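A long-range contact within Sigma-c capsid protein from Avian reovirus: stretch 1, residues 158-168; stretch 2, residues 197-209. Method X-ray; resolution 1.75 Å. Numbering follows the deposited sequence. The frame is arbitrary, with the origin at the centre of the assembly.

Stretch 1, residues 158-168: SFPVDVSFTRD
Stretch 2 197-209: TANIRSLTVRTGI

A beta bulge often accompanies a corner in a partner strand, and this pair of stretches from the avian reovirus sigma-C capsid protein is a compact example. One strand starts at Phe 159 and runs through Thr 166, with extended phi/psi such as -129/146 at Val 163. Against it run the segments on either side of Ser 202 in sequence: the later one, reaching Ile 209, is antiparallel at 175°, with axes 4.7 Å apart, and the earlier one, beginning at Ala 198 before the corner at Ser 202 (phi/psi 54/45), is inclined at 131°. Asp 162 N donates to Arg 206 O at 2.8 Å and Arg 206 N to Asp 162 O at 3.0 Å; Ser 164 N donates to Thr 204 O at 3.2 Å and Thr 204 N to Ser 164 O at 2.9 Å. Val 163 and Val 205 face each other between these pairs, CA atoms 4.8 Å apart. The register then slips by one, so that Thr 166 pairs with Arg 201.

Thr 166, which covers the most surface, anchors the far side of the bulge. Its N donates to Arg 201 O at 2.8 Å, and Arg 201 N returns a bond to Thr 166 O at 3.0 Å. With chi1 at m, Thr 166 CG2 lies over a face of the Arg 201 guanidinium, 3.7 Å from NH2, while a water joins Thr 166 OG1 to Ser 202 OG.

Ile 200 (chi1 p, chi2 t) and Phe 165 (chi1 p, chi2 85°) supply the apolar counterpart. Ile 200 CD1 sits 4.2 Å from the centroid of the Phe 165 ring, nearly on its normal, a CH-pi contact that buries methyl against aromatic face. The apolar row continues where Val 163 CG1 meets Leu 203 CD1 at 3.4 Å and Val 161 CG1 meets Val 205 CG1 at 3.7 Å.

Polar side chains reinforce the ladder. Ser 164 OG and Thr 204 OG1, both chi1 p, share a hydrogen bond of 2.6 Å, and Thr 207 OG1 (chi1 t) donates to Pro 160 O at 2.7 Å, satisfying a carbonyl beyond the last paired rung.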

# COMPACT_ATOMS: atom_id res chain seq x y z
N SER C 158 -6.80 -16.87 10.78
CA SER C 158 -6.51 -17.97 9.84
C SER C 158 -6.42 -17.45 8.40
O SER C 158 -7.00 -16.39 8.05
CB SER C 158 -7.60 -19.05 9.97
OG SER C 158 -7.54 -19.57 11.31
N PHE C 159 -5.66 -18.16 7.58
CA PHE C 159 -5.44 -17.70 6.19
C PHE C 159 -5.45 -18.90 5.23
O PHE C 159 -5.19 -20.03 5.66
CB PHE C 159 -4.09 -16.93 6.11
CG PHE C 159 -2.90 -17.74 6.62
CD1 PHE C 159 -2.55 -17.72 7.99
CD2 PHE C 159 -2.13 -18.53 5.74
CE1 PHE C 159 -1.47 -18.47 8.46
CE2 PHE C 159 -1.00 -19.28 6.20
CZ PHE C 159 -0.66 -19.23 7.57
N PRO C 160 -5.86 -18.68 3.97
CA PRO C 160 -6.08 -19.81 3.05
C PRO C 160 -4.74 -20.40 2.61
O PRO C 160 -3.75 -19.68 2.44
CB PRO C 160 -6.86 -19.20 1.87
CG PRO C 160 -6.74 -17.69 2.08
CD PRO C 160 -6.27 -17.37 3.41
N VAL C 161 -4.75 -21.71 2.42
CA VAL C 161 -3.57 -22.45 2.01
C VAL C 161 -4.11 -23.50 1.02
O VAL C 161 -5.07 -24.20 1.32
CB VAL C 161 -2.87 -23.17 3.22
CG1 VAL C 161 -1.76 -24.10 2.72
CG2 VAL C 161 -2.32 -22.19 4.29
N ASP C 162 -3.46 -23.65 -0.14
CA ASP C 162 -3.83 -24.72 -1.08
C ASP C 162 -2.89 -25.91 -0.89
O ASP C 162 -1.68 -25.74 -0.84
CB ASP C 162 -3.65 -24.22 -2.52
CG ASP C 162 -4.70 -23.19 -2.91
OD1 ASP C 162 -5.76 -23.11 -2.28
OD2 ASP C 162 -4.44 -22.49 -3.88
N VAL C 163 -3.44 -27.12 -0.83
CA VAL C 163 -2.62 -28.29 -0.64
C VAL C 163 -3.01 -29.29 -1.73
O VAL C 163 -4.19 -29.36 -2.13
CB VAL C 163 -2.85 -28.88 0.77
CG1 VAL C 163 -2.19 -30.22 0.93
CG2 VAL C 163 -2.30 -27.91 1.82
N SER C 164 -2.02 -30.04 -2.20
CA SER C 164 -2.29 -31.19 -3.07
C SER C 164 -1.32 -32.33 -2.71
O SER C 164 -0.25 -32.07 -2.17
CB SER C 164 -2.16 -30.78 -4.55
OG SER C 164 -0.82 -30.82 -4.98
N PHE C 165 -1.72 -33.57 -2.95
CA PHE C 165 -0.79 -34.69 -2.71
C PHE C 165 -1.33 -35.90 -3.44
O PHE C 165 -2.51 -35.93 -3.86
CB PHE C 165 -0.69 -34.98 -1.20
CG PHE C 165 -2.04 -35.13 -0.52
CD1 PHE C 165 -2.72 -36.36 -0.52
CD2 PHE C 165 -2.64 -34.04 0.10
CE1 PHE C 165 -3.98 -36.50 0.09
CE2 PHE C 165 -3.88 -34.16 0.72
CZ PHE C 165 -4.56 -35.39 0.73
N THR C 166 -0.47 -36.93 -3.50
CA THR C 166 -0.88 -38.22 -4.07
C THR C 166 -1.16 -39.20 -2.91
O THR C 166 -0.37 -39.29 -1.96
CB THR C 166 0.24 -38.75 -4.96
OG1 THR C 166 0.46 -37.81 -6.02
CG2 THR C 166 -0.15 -40.11 -5.57
N ARG C 167 -2.29 -39.90 -3.02
CA ARG C 167 -2.69 -40.97 -2.10
C ARG C 167 -3.33 -42.08 -2.94
O ARG C 167 -4.30 -41.84 -3.68
CB ARG C 167 -3.71 -40.47 -1.09
CG ARG C 167 -4.20 -41.53 -0.10
CD ARG C 167 -5.31 -41.00 0.78
NE ARG C 167 -5.83 -42.04 1.66
CZ ARG C 167 -5.94 -41.98 2.99
NH1 ARG C 167 -5.58 -40.89 3.66
NH2 ARG C 167 -6.45 -43.02 3.64
N ASP C 168 -2.76 -43.28 -2.84
CA ASP C 168 -3.17 -44.43 -3.67
C ASP C 168 -3.19 -44.07 -5.14
O ASP C 168 -4.22 -44.18 -5.81
CB ASP C 168 -4.55 -44.96 -3.23
CG ASP C 168 -4.60 -45.35 -1.76
OD1 ASP C 168 -3.57 -45.82 -1.21
OD2 ASP C 168 -5.68 -45.18 -1.16
N THR C 197 -4.66 -45.61 8.64
CA THR C 197 -3.23 -45.48 8.33
C THR C 197 -3.04 -45.52 6.82
O THR C 197 -3.61 -46.36 6.12
CB THR C 197 -2.36 -46.54 9.07
OG1 THR C 197 -2.35 -46.26 10.48
CG2 THR C 197 -0.90 -46.51 8.58
N ALA C 198 -2.23 -44.58 6.33
CA ALA C 198 -2.02 -44.42 4.90
C ALA C 198 -0.85 -43.50 4.71
O ALA C 198 -0.35 -42.91 5.67
CB ALA C 198 -3.25 -43.83 4.24
N ASN C 199 -0.39 -43.42 3.48
CA ASN C 199 0.77 -42.62 3.14
C ASN C 199 0.37 -41.65 2.05
O ASN C 199 -0.29 -42.03 1.08
CB ASN C 199 1.90 -43.55 2.66
CG ASN C 199 3.23 -42.85 2.56
OD1 ASN C 199 3.75 -42.66 1.45
ND2 ASN C 199 3.79 -42.47 3.71
N ILE C 200 0.74 -40.39 2.24
CA ILE C 200 0.59 -39.38 1.20
C ILE C 200 1.98 -38.87 0.78
O ILE C 200 2.90 -38.78 1.59
CB ILE C 200 -0.40 -38.23 1.65
CG1 ILE C 200 0.22 -37.38 2.77
CG2 ILE C 200 -1.77 -38.81 2.07
CD1 ILE C 200 -0.56 -36.10 3.13
N ARG C 201 2.14 -38.59 -0.50
CA ARG C 201 3.45 -38.17 -0.99
C ARG C 201 3.24 -37.08 -2.01
O ARG C 201 2.09 -36.73 -2.32
CB ARG C 201 4.21 -39.36 -1.59
CG ARG C 201 3.49 -39.97 -2.81
CD ARG C 201 4.27 -41.14 -3.46
NE ARG C 201 3.42 -41.84 -4.43
CZ ARG C 201 3.46 -41.66 -5.74
NH1 ARG C 201 4.33 -40.81 -6.29
NH2 ARG C 201 2.63 -42.38 -6.51
N SER C 202 4.34 -36.51 -2.52
CA SER C 202 4.26 -35.42 -3.52
C SER C 202 3.37 -34.28 -3.01
O SER C 202 2.48 -33.77 -3.73
CB SER C 202 3.68 -35.93 -4.87
OG SER C 202 4.50 -36.97 -5.39
N LEU C 203 3.58 -33.92 -1.75
CA LEU C 203 2.78 -32.87 -1.13
C LEU C 203 3.22 -31.52 -1.68
O LEU C 203 4.43 -31.26 -1.80
CB LEU C 203 2.95 -32.90 0.41
CG LEU C 203 2.28 -31.82 1.26
CD1 LEU C 203 0.71 -31.90 1.27
CD2 LEU C 203 2.85 -31.93 2.71
N THR C 204 2.27 -30.66 -2.06
CA THR C 204 2.61 -29.29 -2.44
C THR C 204 1.79 -28.39 -1.51
O THR C 204 0.68 -28.75 -1.07
CB THR C 204 2.25 -28.96 -3.93
OG1 THR C 204 0.83 -29.02 -4.08
CG2 THR C 204 2.93 -29.94 -4.92
N VAL C 205 2.38 -27.26 -1.13
CA VAL C 205 1.69 -26.30 -0.25
C VAL C 205 1.91 -24.94 -0.94
O VAL C 205 3.05 -24.60 -1.32
CB VAL C 205 2.34 -26.26 1.17
CG1 VAL C 205 1.77 -25.12 1.99
CG2 VAL C 205 2.09 -27.59 1.95
N ARG C 206 0.83 -24.20 -1.16
CA ARG C 206 0.92 -22.85 -1.71
C ARG C 206 0.08 -21.92 -0.83
O ARG C 206 -1.10 -22.19 -0.55
CB ARG C 206 0.39 -22.80 -3.15
CG ARG C 206 1.17 -23.68 -4.07
CD ARG C 206 0.98 -23.26 -5.51
NE ARG C 206 1.30 -21.85 -5.73
CZ ARG C 206 1.20 -21.25 -6.92
NH1 ARG C 206 0.79 -21.95 -7.96
NH2 ARG C 206 1.51 -19.97 -7.06
N THR C 207 0.73 -20.86 -0.40
CA THR C 207 0.09 -19.86 0.44
C THR C 207 0.91 -18.58 0.37
O THR C 207 1.92 -18.51 -0.30
CB THR C 207 -0.14 -20.39 1.91
OG1 THR C 207 -1.02 -19.47 2.61
CG2 THR C 207 1.19 -20.53 2.71
N GLY C 208 0.44 -17.54 1.03
CA GLY C 208 1.26 -16.35 1.13
C GLY C 208 0.84 -15.60 2.38
O GLY C 208 -0.24 -15.86 2.98
N ILE C 209 1.71 -14.70 2.78
CA ILE C 209 1.57 -13.93 4.03
C ILE C 209 1.90 -12.47 3.80
O ILE C 209 2.63 -12.10 2.84
CB ILE C 209 2.48 -14.52 5.17
CG1 ILE C 209 4.02 -14.40 4.83
CG2 ILE C 209 2.10 -16.03 5.41
CD1 ILE C 209 5.01 -14.75 6.01
O HOH W 1 -2.88 -16.71 2.71
O HOH W 2 -0.75 -26.78 -3.55
O HOH W 3 0.83 -32.90 -5.66
O HOH W 4 2.74 -38.47 -7.39
O HOH W 5 -1.66 -45.29 1.64
O HOH W 6 -0.89 -43.97 -0.72